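Local coordinates for vacuolar aminopeptidase 1 (Saccharomyces cerevisiae, PDB 5JGF), which removes amino acids from the N-terminus of peptides and proteins in the yeast vacuole as a zinc-dependent, dodecameric M18 aminopeptidase, at residues Ala12-Asp17 against Lys245-Gly249; Arg65-Ser71 against Gly310-Val316; Trp79-Val85 against Thr333-Asn337; Asp204-Leu210 against Val230-Met236. All coordinates share one frame. Residue numbers count along the deposited sequence, not the author numbering.

Contact 1: residues Ala12-Asp17 against Lys245-Gly249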
loop_
_atom_site.group_PDB
_atom_site.type_symbol
_atom_site.label_atom_id
_atom_site.label_comp_id
_atom_site.label_asym_id
_atom_site.label_seq_id
_atom_site.Cartn_x
_atom_site.Cartn_y
_atom_site.Cartn_z
ATOM N N ALA D 12 14.114 44.948 29.867
ATOM C CA ALA D 12 13.741 44.248 28.638
ATOM C C ALA D 12 14.640 44.743 27.508
ATOM O O ALA D 12 15.118 43.953 26.693
ATOM C CB ALA D 12 12.273 44.513 28.296
ATOM N N GLN D 13 14.871 46.054 27.462
ATOM C CA GLN D 13 15.728 46.640 26.435
ATOM C C GLN D 13 17.179 46.214 26.625
ATOM O O GLN D 13 17.889 45.956 25.651
ATOM C CB GLN D 13 15.643 48.169 26.459
ATOM C CG GLN D 13 14.377 48.743 25.837
ATOM C CD GLN D 13 14.166 48.277 24.404
ATOM O OE1 GLN D 13 15.090 48.289 23.588
ATOM N NE2 GLN D 13 12.942 47.872 24.092
ATOM N N GLU D 14 17.624 46.147 27.878
ATOM C CA GLU D 14 18.994 45.730 28.159
ATOM C C GLU D 14 19.181 44.306 27.654
ATOM O O GLU D 14 20.228 43.970 27.100
ATOM C CB GLU D 14 19.286 45.776 29.661
ATOM C CG GLU D 14 19.486 47.173 30.233
ATOM C CD GLU D 14 20.623 47.926 29.562
ATOM O OE1 GLU D 14 21.681 47.313 29.302
ATOM O OE2 GLU D 14 20.461 49.138 29.305
ATOM N N PHE D 15 18.165 43.469 27.852
ATOM C CA PHE D 15 18.235 42.084 27.401
ATOM C C PHE D 15 18.342 42.030 25.878
ATOM O O PHE D 15 19.158 41.288 25.330
ATOM C CB PHE D 15 16.997 41.300 27.854
ATOM C CG PHE D 15 16.965 39.879 27.349
ATOM C CD1 PHE D 15 17.917 38.956 27.772
ATOM C CD2 PHE D 15 16.004 39.474 26.426
ATOM C CE1 PHE D 15 17.917 37.643 27.278
ATOM C CE2 PHE D 15 15.993 38.168 25.926
ATOM C CZ PHE D 15 16.952 37.253 26.354
ATOM N N ILE D 16 17.512 42.811 25.193
ATOM C CA ILE D 16 17.540 42.842 23.731
ATOM C C ILE D 16 18.931 43.242 23.237
ATOM O O ILE D 16 19.474 42.628 22.313
ATOM C CB ILE D 16 16.471 43.817 23.178
ATOM C CG1 ILE D 16 15.079 43.194 23.341
ATOM C CG2 ILE D 16 16.762 44.157 21.716
ATOM C CD1 ILE D 16 13.935 44.117 22.968
ATOM N N ASP D 17 19.512 44.265 23.858
ATOM C CA ASP D 17 20.848 44.713 23.472
ATOM C C ASP D 17 21.883 43.619 23.736
ATOM O O ASP D 17 22.785 43.403 22.931
ATOM C CB ASP D 17 21.232 45.988 24.230
ATOM C CG ASP D 17 20.357 47.169 23.863
ATOM O OD1 ASP D 17 19.766 47.152 22.760
ATOM O OD2 ASP D 17 20.269 48.124 24.669
ATOM N N LYS D 245 17.873 42.460 15.127
ATOM C CA LYS D 245 17.791 42.868 16.522
ATOM C C LYS D 245 16.413 42.576 17.105
ATOM O O LYS D 245 15.401 42.650 16.403
ATOM C CB LYS D 245 18.103 44.363 16.643
ATOM C CG LYS D 245 18.116 44.887 18.069
ATOM C CD LYS D 245 18.548 46.348 18.108
ATOM C CE LYS D 245 18.363 46.934 19.497
ATOM N NZ LYS D 245 19.649 47.389 20.092
ATOM N N GLY D 246 16.387 42.228 18.386
ATOM C CA GLY D 246 15.130 41.939 19.056
ATOM C C GLY D 246 14.239 43.167 19.096
ATOM O O GLY D 246 14.713 44.294 18.928
ATOM N N THR D 247 12.948 42.956 19.332
ATOM C CA THR D 247 11.997 44.055 19.366
ATOM C C THR D 247 10.841 43.799 20.328
ATOM O O THR D 247 10.450 42.654 20.560
ATOM C CB THR D 247 11.374 44.281 17.969
ATOM O OG1 THR D 247 12.410 44.361 16.983
ATOM C CG2 THR D 247 10.559 45.569 17.950
ATOM N N ILE D 248 10.303 44.873 20.894
ATOM C CA ILE D 248 9.146 44.753 21.766
ATOM C C ILE D 248 7.984 44.741 20.779
ATOM O O ILE D 248 7.917 45.595 19.896
ATOM C CB ILE D 248 9.020 45.969 22.713
ATOM C CG1 ILE D 248 10.165 45.948 23.727
ATOM C CG2 ILE D 248 7.671 45.952 23.423
ATOM C CD1 ILE D 248 10.244 44.658 24.542
ATOM N N GLY D 249 7.081 43.775 20.912
ATOM C CA GLY D 249 5.975 43.687 19.976
ATOM C C GLY D 249 4.604 43.455 20.570
ATOM O O GLY D 249 4.436 43.364 21.789
HETATM O O HOH W 1 11.987 47.516 20.816
HETATM O O HOH W 2 18.260 41.199 20.295
#

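Contact 2: residues Arg65-Ser71 against Gly310-Val316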
loop_
_atom_site.group_PDB
_atom_site.type_symbol
_atom_site.label_atom_id
_atom_site.label_comp_id
_atom_site.label_asym_id
_atom_site.label_seq_id
_atom_site.Cartn_x
_atom_site.Cartn_y
_atom_site.Cartn_z
ATOM N N ARG D 65 35.732 28.137 31.856
ATOM C CA ARG D 65 36.320 26.950 31.266
ATOM C C ARG D 65 35.998 26.952 29.775
ATOM O O ARG D 65 34.853 27.187 29.389
ATOM C CB ARG D 65 35.746 25.682 31.907
ATOM C CG ARG D 65 36.245 24.396 31.248
ATOM C CD ARG D 65 35.635 23.163 31.889
ATOM N NE ARG D 65 36.034 23.016 33.285
ATOM C CZ ARG D 65 35.608 22.046 34.087
ATOM N NH1 ARG D 65 34.762 21.127 33.633
ATOM N NH2 ARG D 65 36.031 21.992 35.344
ATOM N N ASN D 66 37.015 26.724 28.946
ATOM C CA ASN D 66 36.834 26.655 27.495
ATOM C C ASN D 66 36.318 27.954 26.878
ATOM O O ASN D 66 36.054 28.011 25.676
ATOM C CB ASN D 66 35.861 25.513 27.165
ATOM C CG ASN D 66 35.967 25.047 25.725
ATOM O OD1 ASN D 66 37.007 24.546 25.305
ATOM N ND2 ASN D 66 34.886 25.208 24.961
ATOM N N GLY D 67 36.178 28.991 27.699
ATOM C CA GLY D 67 35.672 30.264 27.213
ATOM C C GLY D 67 34.171 30.241 26.955
ATOM O O GLY D 67 33.618 31.197 26.416
ATOM N N THR D 68 33.507 29.158 27.358
ATOM C CA THR D 68 32.067 29.007 27.133
ATOM C C THR D 68 31.301 28.443 28.332
ATOM O O THR D 68 30.096 28.206 28.244
ATOM C CB THR D 68 31.804 28.055 25.944
ATOM O OG1 THR D 68 32.351 26.763 26.246
ATOM C CG2 THR D 68 32.454 28.578 24.676
ATOM N N ASN D 69 32.003 28.232 29.441
ATOM C CA ASN D 69 31.434 27.651 30.661
ATOM C C ASN D 69 31.912 28.569 31.793
ATOM O O ASN D 69 33.107 28.633 32.080
ATOM C CB ASN D 69 32.004 26.231 30.793
ATOM C CG ASN D 69 31.449 25.437 31.972
ATOM O OD1 ASN D 69 32.007 24.391 32.310
ATOM N ND2 ASN D 69 30.365 25.900 32.583
ATOM N N LEU D 70 30.983 29.285 32.421
ATOM C CA LEU D 70 31.339 30.225 33.479
ATOM C C LEU D 70 30.611 29.981 34.792
ATOM O O LEU D 70 29.441 29.605 34.808
ATOM C CB LEU D 70 31.066 31.658 32.997
ATOM C CG LEU D 70 31.331 32.847 33.934
ATOM C CD1 LEU D 70 31.600 34.087 33.107
ATOM C CD2 LEU D 70 30.144 33.071 34.859
ATOM N N SER D 71 31.323 30.187 35.896
ATOM C CA SER D 71 30.737 30.025 37.218
ATOM C C SER D 71 31.106 31.228 38.071
ATOM O O SER D 71 32.286 31.505 38.290
ATOM C CB SER D 71 31.244 28.752 37.894
ATOM O OG SER D 71 30.645 28.597 39.171
ATOM N N GLY D 310 30.234 18.064 32.836
ATOM C CA GLY D 310 31.656 18.337 33.002
ATOM C C GLY D 310 32.019 18.731 34.428
ATOM O O GLY D 310 33.196 18.837 34.776
ATOM N N GLY D 311 30.996 18.979 35.240
ATOM C CA GLY D 311 31.183 19.303 36.647
ATOM C C GLY D 311 31.860 20.580 37.118
ATOM O O GLY D 311 32.490 20.569 38.176
ATOM N N LEU D 312 31.735 21.680 36.385
ATOM C CA LEU D 312 32.370 22.918 36.839
ATOM C C LEU D 312 31.797 23.371 38.185
ATOM O O LEU D 312 32.524 23.887 39.035
ATOM C CB LEU D 312 32.203 24.030 35.801
ATOM C CG LEU D 312 32.833 25.375 36.195
ATOM C CD1 LEU D 312 34.339 25.192 36.423
ATOM C CD2 LEU D 312 32.576 26.410 35.108
ATOM N N LEU D 313 30.494 23.175 38.380
ATOM C CA LEU D 313 29.847 23.563 39.631
ATOM C C LEU D 313 30.469 22.830 40.812
ATOM O O LEU D 313 30.872 23.450 41.800
ATOM C CB LEU D 313 28.352 23.246 39.581
ATOM C CG LEU D 313 27.598 23.396 40.907
ATOM C CD1 LEU D 313 27.579 24.854 41.336
ATOM C CD2 LEU D 313 26.179 22.871 40.745
ATOM N N GLU D 314 30.531 21.505 40.702
ATOM C CA GLU D 314 31.100 20.669 41.749
ATOM C C GLU D 314 32.553 21.059 42.007
ATOM O O GLU D 314 33.011 21.069 43.152
ATOM C CB GLU D 314 31.024 19.188 41.347
ATOM C CG GLU D 314 29.606 18.646 41.117
ATOM C CD GLU D 314 29.139 18.762 39.667
ATOM O OE1 GLU D 314 28.925 19.889 39.184
ATOM O OE2 GLU D 314 28.987 17.712 39.007
ATOM N N SER D 315 33.274 21.377 40.938
ATOM C CA SER D 315 34.673 21.773 41.052
ATOM C C SER D 315 34.817 23.068 41.846
ATOM O O SER D 315 35.647 23.164 42.750
ATOM C CB SER D 315 35.285 21.960 39.664
ATOM O OG SER D 315 36.608 22.459 39.766
ATOM N N VAL D 316 34.009 24.060 41.494
ATOM C CA VAL D 316 34.030 25.353 42.166
ATOM C C VAL D 316 33.783 25.197 43.664
ATOM O O VAL D 316 34.505 25.768 44.481
ATOM C CB VAL D 316 32.962 26.304 41.570
ATOM C CG1 VAL D 316 32.767 27.518 42.476
ATOM C CG2 VAL D 316 33.389 26.749 40.179
HETATM O O HOH W 3 35.625 19.501 36.705
HETATM O O HOH W 4 31.018 22.142 33.533
#

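Contact 3: residues Trp79-Val85 against Thr333-Asn337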
loop_
_atom_site.group_PDB
_atom_site.type_symbol
_atom_site.label_atom_id
_atom_site.label_comp_id
_atom_site.label_asym_id
_atom_site.label_seq_id
_atom_site.Cartn_x
_atom_site.Cartn_y
_atom_site.Cartn_z
ATOM N N TRP D 79 30.502 31.156 56.212
ATOM C CA TRP D 79 29.858 29.987 55.621
ATOM C C TRP D 79 30.372 28.695 56.246
ATOM O O TRP D 79 31.538 28.596 56.633
ATOM C CB TRP D 79 30.116 29.939 54.110
ATOM C CG TRP D 79 29.542 28.709 53.453
ATOM C CD1 TRP D 79 28.224 28.463 53.180
ATOM C CD2 TRP D 79 30.263 27.542 53.033
ATOM N NE1 TRP D 79 28.082 27.216 52.617
ATOM C CE2 TRP D 79 29.315 26.630 52.513
ATOM C CE3 TRP D 79 31.618 27.179 53.044
ATOM C CZ2 TRP D 79 29.679 25.375 52.009
ATOM C CZ3 TRP D 79 31.981 25.931 52.541
ATOM C CH2 TRP D 79 31.011 25.044 52.029
ATOM N N ARG D 80 29.487 27.710 56.355
ATOM C CA ARG D 80 29.844 26.398 56.879
ATOM C C ARG D 80 29.046 25.378 56.076
ATOM O O ARG D 80 27.988 25.703 55.538
ATOM C CB ARG D 80 29.532 26.292 58.379
ATOM C CG ARG D 80 28.099 26.571 58.771
ATOM C CD ARG D 80 28.004 26.839 60.272
ATOM N NE ARG D 80 26.654 27.210 60.687
ATOM C CZ ARG D 80 25.693 26.342 60.985
ATOM N NH1 ARG D 80 25.929 25.037 60.923
ATOM N NH2 ARG D 80 24.493 26.781 61.345
ATOM N N ALA D 81 29.567 24.159 55.989
ATOM C CA ALA D 81 28.947 23.079 55.225
ATOM C C ALA D 81 27.437 22.942 55.370
ATOM O O ALA D 81 26.725 22.761 54.379
ATOM C CB ALA D 81 29.612 21.757 55.579
ATOM N N GLU D 82 26.947 23.019 56.601
ATOM C CA GLU D 82 25.522 22.878 56.860
ATOM C C GLU D 82 24.652 23.938 56.188
ATOM O O GLU D 82 23.444 23.751 56.038
ATOM C CB GLU D 82 25.272 22.866 58.373
ATOM C CG GLU D 82 25.966 21.713 59.097
ATOM C CD GLU D 82 27.475 21.909 59.277
ATOM O OE1 GLU D 82 28.159 20.908 59.586
ATOM O OE2 GLU D 82 27.982 23.045 59.130
ATOM N N LYS D 83 25.261 25.049 55.782
ATOM C CA LYS D 83 24.526 26.120 55.114
ATOM C C LYS D 83 24.241 25.777 53.651
ATOM O O LYS D 83 23.388 26.398 53.009
ATOM C CB LYS D 83 25.314 27.426 55.194
ATOM C CG LYS D 83 25.227 28.089 56.562
ATOM C CD LYS D 83 23.809 28.576 56.803
ATOM C CE LYS D 83 23.617 29.124 58.198
ATOM N NZ LYS D 83 22.235 29.660 58.353
ATOM N N GLY D 84 24.962 24.786 53.138
ATOM C CA GLY D 84 24.782 24.365 51.762
ATOM C C GLY D 84 25.134 25.441 50.755
ATOM O O GLY D 84 25.776 26.442 51.087
ATOM N N VAL D 85 24.712 25.234 49.511
ATOM C CA VAL D 85 24.981 26.188 48.445
ATOM C C VAL D 85 23.684 26.527 47.712
ATOM O O VAL D 85 22.868 25.643 47.445
ATOM C CB VAL D 85 25.992 25.606 47.424
ATOM C CG1 VAL D 85 26.353 26.654 46.387
ATOM C CG2 VAL D 85 27.239 25.112 48.148
ATOM N N THR D 333 27.717 16.749 53.123
ATOM C CA THR D 333 26.858 17.543 53.989
ATOM C C THR D 333 26.485 18.833 53.268
ATOM O O THR D 333 25.356 19.308 53.372
ATOM C CB THR D 333 27.566 17.882 55.317
ATOM O OG1 THR D 333 27.705 16.686 56.091
ATOM C CG2 THR D 333 26.767 18.907 56.107
ATOM N N VAL D 334 27.442 19.389 52.530
ATOM C CA VAL D 334 27.214 20.620 51.781
ATOM C C VAL D 334 26.057 20.456 50.795
ATOM O O VAL D 334 25.088 21.211 50.822
ATOM C CB VAL D 334 28.475 21.033 50.991
ATOM C CG1 VAL D 334 28.157 22.209 50.065
ATOM C CG2 VAL D 334 29.598 21.403 51.960
ATOM N N TRP D 335 26.157 19.456 49.928
ATOM C CA TRP D 335 25.121 19.229 48.932
ATOM C C TRP D 335 23.791 18.782 49.521
ATOM O O TRP D 335 22.732 19.141 49.005
ATOM C CB TRP D 335 25.625 18.235 47.882
ATOM C CG TRP D 335 26.704 18.841 47.027
ATOM C CD1 TRP D 335 27.996 18.413 46.901
ATOM C CD2 TRP D 335 26.589 20.016 46.214
ATOM N NE1 TRP D 335 28.693 19.252 46.064
ATOM C CE2 TRP D 335 27.854 20.246 45.629
ATOM C CE3 TRP D 335 25.540 20.901 45.925
ATOM C CZ2 TRP D 335 28.100 21.324 44.770
ATOM C CZ3 TRP D 335 25.784 21.973 45.070
ATOM C CH2 TRP D 335 27.056 22.174 44.505
ATOM N N ALA D 336 23.832 18.019 50.610
ATOM C CA ALA D 336 22.597 17.567 51.237
ATOM C C ALA D 336 21.792 18.776 51.710
ATOM O O ALA D 336 20.565 18.721 51.796
ATOM C CB ALA D 336 22.903 16.640 52.410
ATOM N N ASN D 337 22.487 19.872 51.999
ATOM C CA ASN D 337 21.838 21.093 52.471
ATOM C C ASN D 337 21.700 22.170 51.399
ATOM O O ASN D 337 21.374 23.312 51.711
ATOM C CB ASN D 337 22.622 21.676 53.655
ATOM C CG ASN D 337 22.434 20.879 54.929
ATOM O OD1 ASN D 337 21.368 20.920 55.548
ATOM N ND2 ASN D 337 23.467 20.142 55.326
#

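Contact 4: residues Asp204-Leu210 against Val230-Met236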
loop_
_atom_site.group_PDB
_atom_site.type_symbol
_atom_site.label_atom_id
_atom_site.label_comp_id
_atom_site.label_asym_id
_atom_site.label_seq_id
_atom_site.Cartn_x
_atom_site.Cartn_y
_atom_site.Cartn_z
ATOM N N ASP D 204 52.375 36.101 1.888
ATOM C CA ASP D 204 52.238 36.132 3.338
ATOM C C ASP D 204 50.963 35.419 3.790
ATOM O O ASP D 204 50.984 34.635 4.741
ATOM C CB ASP D 204 52.222 37.577 3.840
ATOM C CG ASP D 204 52.499 37.676 5.330
ATOM O OD1 ASP D 204 51.675 38.270 6.061
ATOM O OD2 ASP D 204 53.548 37.159 5.770
ATOM N N GLU D 205 49.855 35.694 3.107
ATOM C CA GLU D 205 48.576 35.077 3.449
ATOM C C GLU D 205 48.657 33.556 3.360
ATOM O O GLU D 205 48.034 32.847 4.152
ATOM C CB GLU D 205 47.472 35.598 2.523
ATOM C CG GLU D 205 47.249 37.102 2.617
ATOM C CD GLU D 205 46.311 37.626 1.548
ATOM O OE1 GLU D 205 46.403 37.152 0.396
ATOM O OE2 GLU D 205 45.493 38.521 1.848
ATOM N N LYS D 206 49.437 33.060 2.404
ATOM C CA LYS D 206 49.595 31.623 2.211
ATOM C C LYS D 206 50.343 30.969 3.364
ATOM O O LYS D 206 50.420 29.745 3.445
ATOM C CB LYS D 206 50.335 31.336 0.904
ATOM C CG LYS D 206 49.611 31.808 -0.342
ATOM C CD LYS D 206 50.454 31.543 -1.578
ATOM C CE LYS D 206 49.785 32.068 -2.835
ATOM N NZ LYS D 206 50.643 31.855 -4.036
ATOM N N LYS D 207 50.899 31.784 4.253
ATOM C CA LYS D 207 51.637 31.263 5.397
ATOM C C LYS D 207 50.702 30.808 6.511
ATOM O O LYS D 207 51.105 30.074 7.412
ATOM C CB LYS D 207 52.601 32.326 5.934
ATOM C CG LYS D 207 53.709 32.700 4.960
ATOM C CD LYS D 207 54.644 33.739 5.562
ATOM C CE LYS D 207 55.776 34.075 4.606
ATOM N NZ LYS D 207 56.665 35.132 5.179
ATOM N N SER D 208 49.450 31.243 6.446
ATOM C CA SER D 208 48.472 30.875 7.459
ATOM C C SER D 208 48.110 29.399 7.394
ATOM O O SER D 208 47.912 28.848 6.315
ATOM C CB SER D 208 47.192 31.702 7.295
ATOM O OG SER D 208 46.170 31.226 8.160
ATOM N N PRO D 209 48.039 28.734 8.554
ATOM C CA PRO D 209 47.685 27.315 8.578
ATOM C C PRO D 209 46.269 27.134 8.032
ATOM O O PRO D 209 45.853 26.023 7.706
ATOM C CB PRO D 209 47.776 26.963 10.061
ATOM C CG PRO D 209 48.867 27.869 10.549
ATOM C CD PRO D 209 48.516 29.179 9.876
ATOM N N LEU D 210 45.535 28.238 7.933
ATOM C CA LEU D 210 44.165 28.195 7.436
ATOM C C LEU D 210 44.024 28.474 5.947
ATOM O O LEU D 210 42.930 28.348 5.395
ATOM C CB LEU D 210 43.285 29.176 8.216
ATOM C CG LEU D 210 43.054 28.823 9.688
ATOM C CD1 LEU D 210 42.110 29.831 10.315
ATOM C CD2 LEU D 210 42.481 27.418 9.794
ATOM N N VAL D 230 46.301 37.873 8.096
ATOM C CA VAL D 230 45.817 36.555 7.697
ATOM C C VAL D 230 46.839 35.473 8.057
ATOM O O VAL D 230 46.473 34.401 8.539
ATOM C CB VAL D 230 45.524 36.499 6.174
ATOM C CG1 VAL D 230 45.232 35.064 5.743
ATOM C CG2 VAL D 230 44.328 37.389 5.843
ATOM N N SER D 231 48.118 35.761 7.833
ATOM C CA SER D 231 49.181 34.804 8.135
ATOM C C SER D 231 49.189 34.397 9.606
ATOM O O SER D 231 49.678 33.324 9.961
ATOM C CB SER D 231 50.546 35.398 7.777
ATOM O OG SER D 231 50.818 36.550 8.561
ATOM N N GLU D 232 48.636 35.253 10.457
ATOM C CA GLU D 232 48.607 34.988 11.889
ATOM C C GLU D 232 47.447 34.105 12.348
ATOM O O GLU D 232 47.450 33.614 13.475
ATOM C CB GLU D 232 48.600 36.317 12.649
ATOM C CG GLU D 232 49.751 37.231 12.238
ATOM C CD GLU D 232 49.749 38.562 12.965
ATOM O OE1 GLU D 232 48.715 39.261 12.934
ATOM O OE2 GLU D 232 50.790 38.913 13.560
ATOM N N LEU D 233 46.461 33.898 11.481
ATOM C CA LEU D 233 45.313 33.061 11.832
ATOM C C LEU D 233 45.700 31.583 11.855
ATOM O O LEU D 233 46.260 31.070 10.885
ATOM C CB LEU D 233 44.177 33.270 10.828
ATOM C CG LEU D 233 43.605 34.682 10.668
ATOM C CD1 LEU D 233 42.548 34.667 9.571
ATOM C CD2 LEU D 233 43.005 35.165 11.983
ATOM N N ILE D 234 45.398 30.901 12.961
ATOM C CA ILE D 234 45.712 29.476 13.102
ATOM C C ILE D 234 44.486 28.564 13.142
ATOM O O ILE D 234 44.537 27.437 12.654
ATOM C CB ILE D 234 46.568 29.212 14.367
ATOM C CG1 ILE D 234 48.045 29.376 14.022
ATOM C CG2 ILE D 234 46.326 27.813 14.907
ATOM C CD1 ILE D 234 48.632 30.636 14.546
ATOM N N GLN D 235 43.399 29.045 13.740
ATOM C CA GLN D 235 42.155 28.277 13.828
ATOM C C GLN D 235 40.990 29.189 14.181
ATOM O O GLN D 235 41.185 30.340 14.571
ATOM C CB GLN D 235 42.256 27.171 14.887
ATOM C CG GLN D 235 42.523 25.774 14.329
ATOM C CD GLN D 235 41.576 25.405 13.198
ATOM O OE1 GLN D 235 40.440 25.882 13.142
ATOM N NE2 GLN D 235 42.036 24.546 12.294
ATOM N N MET D 236 39.774 28.675 14.035
ATOM C CA MET D 236 38.594 29.460 14.360
ATOM C C MET D 236 37.364 28.604 14.609
ATOM O O MET D 236 37.251 27.488 14.106
ATOM C CB MET D 236 38.309 30.483 13.256
ATOM C CG MET D 236 38.387 29.936 11.852
ATOM S SD MET D 236 38.170 31.236 10.606
ATOM C CE MET D 236 36.896 30.481 9.627
HETATM O O HOH W 5 48.985 38.070 5.791
#

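Contact 1: residues Ala12-Asp17 against Lys245-Gly249
K245 opens the second segment with an extended side chain that reaches across to helix 7-21, past I16, and ends in a salt bridge, its NZ donating to OD1 of D17 at 2.7 Å. On the way K245 CE passes 3.9 Å from I16 CG2; the K245 carbonyl is taken by R441. At G246 the backbones come closest, the CA atoms of I16 and G246 being 5.3 Å apart. I16 CG2 sits 3.5 Å from G246 O, and an ideal CB on G246 would lie only 3.3 Å from I16 CG2, a tight fit that the lack of a side chain eases. Water 2 joins the backbones here, giving a proton to I16 O (2.8 Å) and accepting one from G246 N (2.9 Å). T247 turns its CB away from the helix and presents its N 3.9 Å from I16 CD1; strand 247-249 begins here, pairing with strand 255-258. I248 closes the apolar patch: its CD1 meets I16 CD1 at 4.0 Å and A12 CB at 4.3 Å, while L256 also touches I16 and I248. Q13 NE2 reaches I248 CG1 at 3.4 Å, and water 1 accepts from I248 N (3.1 Å) and weakly from Q13 NE2 (3.4 Å). The N-terminal helix thus meets the edge of a three-stranded sheet through a small aliphatic core, one direct ion pair, and two waters bridging polar groups that do not meet directly.

Contact 2: residues Arg65-Ser71 against Gly310-Val316
A β-hairpin of the large mixed sheet, strands 58-65 and 69-76 joined by a turn with a classic β-bulge in which T68 and N69 face R65, here packs against the start of helix 312-324. Strand 69-71 and helix 312-316 run at 35° with axes 9.2 Å apart. L312 is the main apolar contact: its CD2 lies 3.4 Å from N69 ND2 and 3.9 Å from S71 CB, and its CD1 covers one face of the R65 guanidinium, 3.8 Å from NH2. One turn on, V316 CG2 meets S71 OG at 3.5 Å. R65 NH1 donates to G310 O (3.0 Å), just before the N-cap residue G311, and water 3 connects R65 NH2 (2.9 Å) to the same G310 O (3.2 Å). Water 4 accepts from L312 N at 3.0 Å and lies 2.7 Å from N69 OD1, so an amide of the first helical turn is satisfied through solvent. R65 also forms a salt bridge with E46, N69 ND2 bonds L294 O, and S71 OG bonds T293 OG1. L312 therefore fills the space between buried polar groups that have their own partners in protein or water.

Contact 3: residues Trp79-Val85 against Thr333-Asn337
The 3-10 turn 81-83 lies against the C-terminal end of helix 331-336, and the backbones come closest where G84 meets N337, CA to CA 4.5 Å. Three CA-H...O contacts span the gap: V334 CA to A81 O (3.4 Å), G84 CA to V334 O (3.3 Å) and G84 CA to N337 O (3.6 Å). G84 has positive phi, and an ideal CB would stand 2.1 Å from N337 O, a clash that its lack of a side chain avoids. V334 is the apolar hub: its CG2 meets A81 CB (3.6 Å) and W79 CH2 (3.9 Å), its CG1 meets V85 CG2 (3.6 Å). W79 NE1 donates to G84 O (2.9 Å), folding the indole back over its own loop, and N337 ND2 donates to T333 O (2.8 Å). The loop leads from strand 69-76 into strand 86-91; V85, just before it, pairs through the backbone with I339 of strand 339-347. W79 and W335 rest on helix 312-324, F289 of strand 289-295 packs edge-to-face on W79, and K47 of a neighbouring subunit bonds N337.

Contact 4: residues Asp204-Leu210 against Val230-Met236
S208 OG donates to L233 O (2.7 Å), tying the loop to the first residue of strand 233-242; its 3.1 Å approach to L210 N is consistent with an ST turn, though the place of L210 N is less certain. D204 OD1 takes a proton from water 5 at 2.7 Å, and that water accepts from S231 N (3.2 Å); S231 OG lies 3.2 Å from the same OD1, though its proton has another acceptor in reach. E205 is satisfied by a salt bridge to R220 of helix 216-226. M236 N binds Q235 OE1 (3.0 Å), while Q235 NE2 bonds E390 of a neighbouring subunit. L210 CD1 rests on L233 CB and M236 CG, both at 4.0 Å, and P209 CG on I234 CG1 (3.9 Å). The loop before helix 216-226 thus packs on the 3-10 turn and strand start that follow it, so both ends of this helical excursion meet at the six-stranded antiparallel sheet, where a classic β-bulge at I234 and Q235 faces L139 of strand 132-140.

Contacts 2 and 3 adjoin on the large mixed sheet: their centres are 20 Å apart, and L313 CG touches W335 CH2 at 3.8 Å, so consecutive helices 312-324 and 331-336 join them. Contact 2 lies nearest the dinuclear zinc site, the side chain of N69 being about 9 Å from that of the zinc ligand H91 and about 10 Å from that of E298; contacts 1, 3 and 4 are remote from it. Contact 1, at the three-stranded sheet, and contact 4, on the six-stranded sheet, have centres 37 Å apart, yet strands 233-242 and 247-249 are consecutive. Contacts 2 and 4, nearest atoms about 11 Å apart, both meet the same neighbouring subunit.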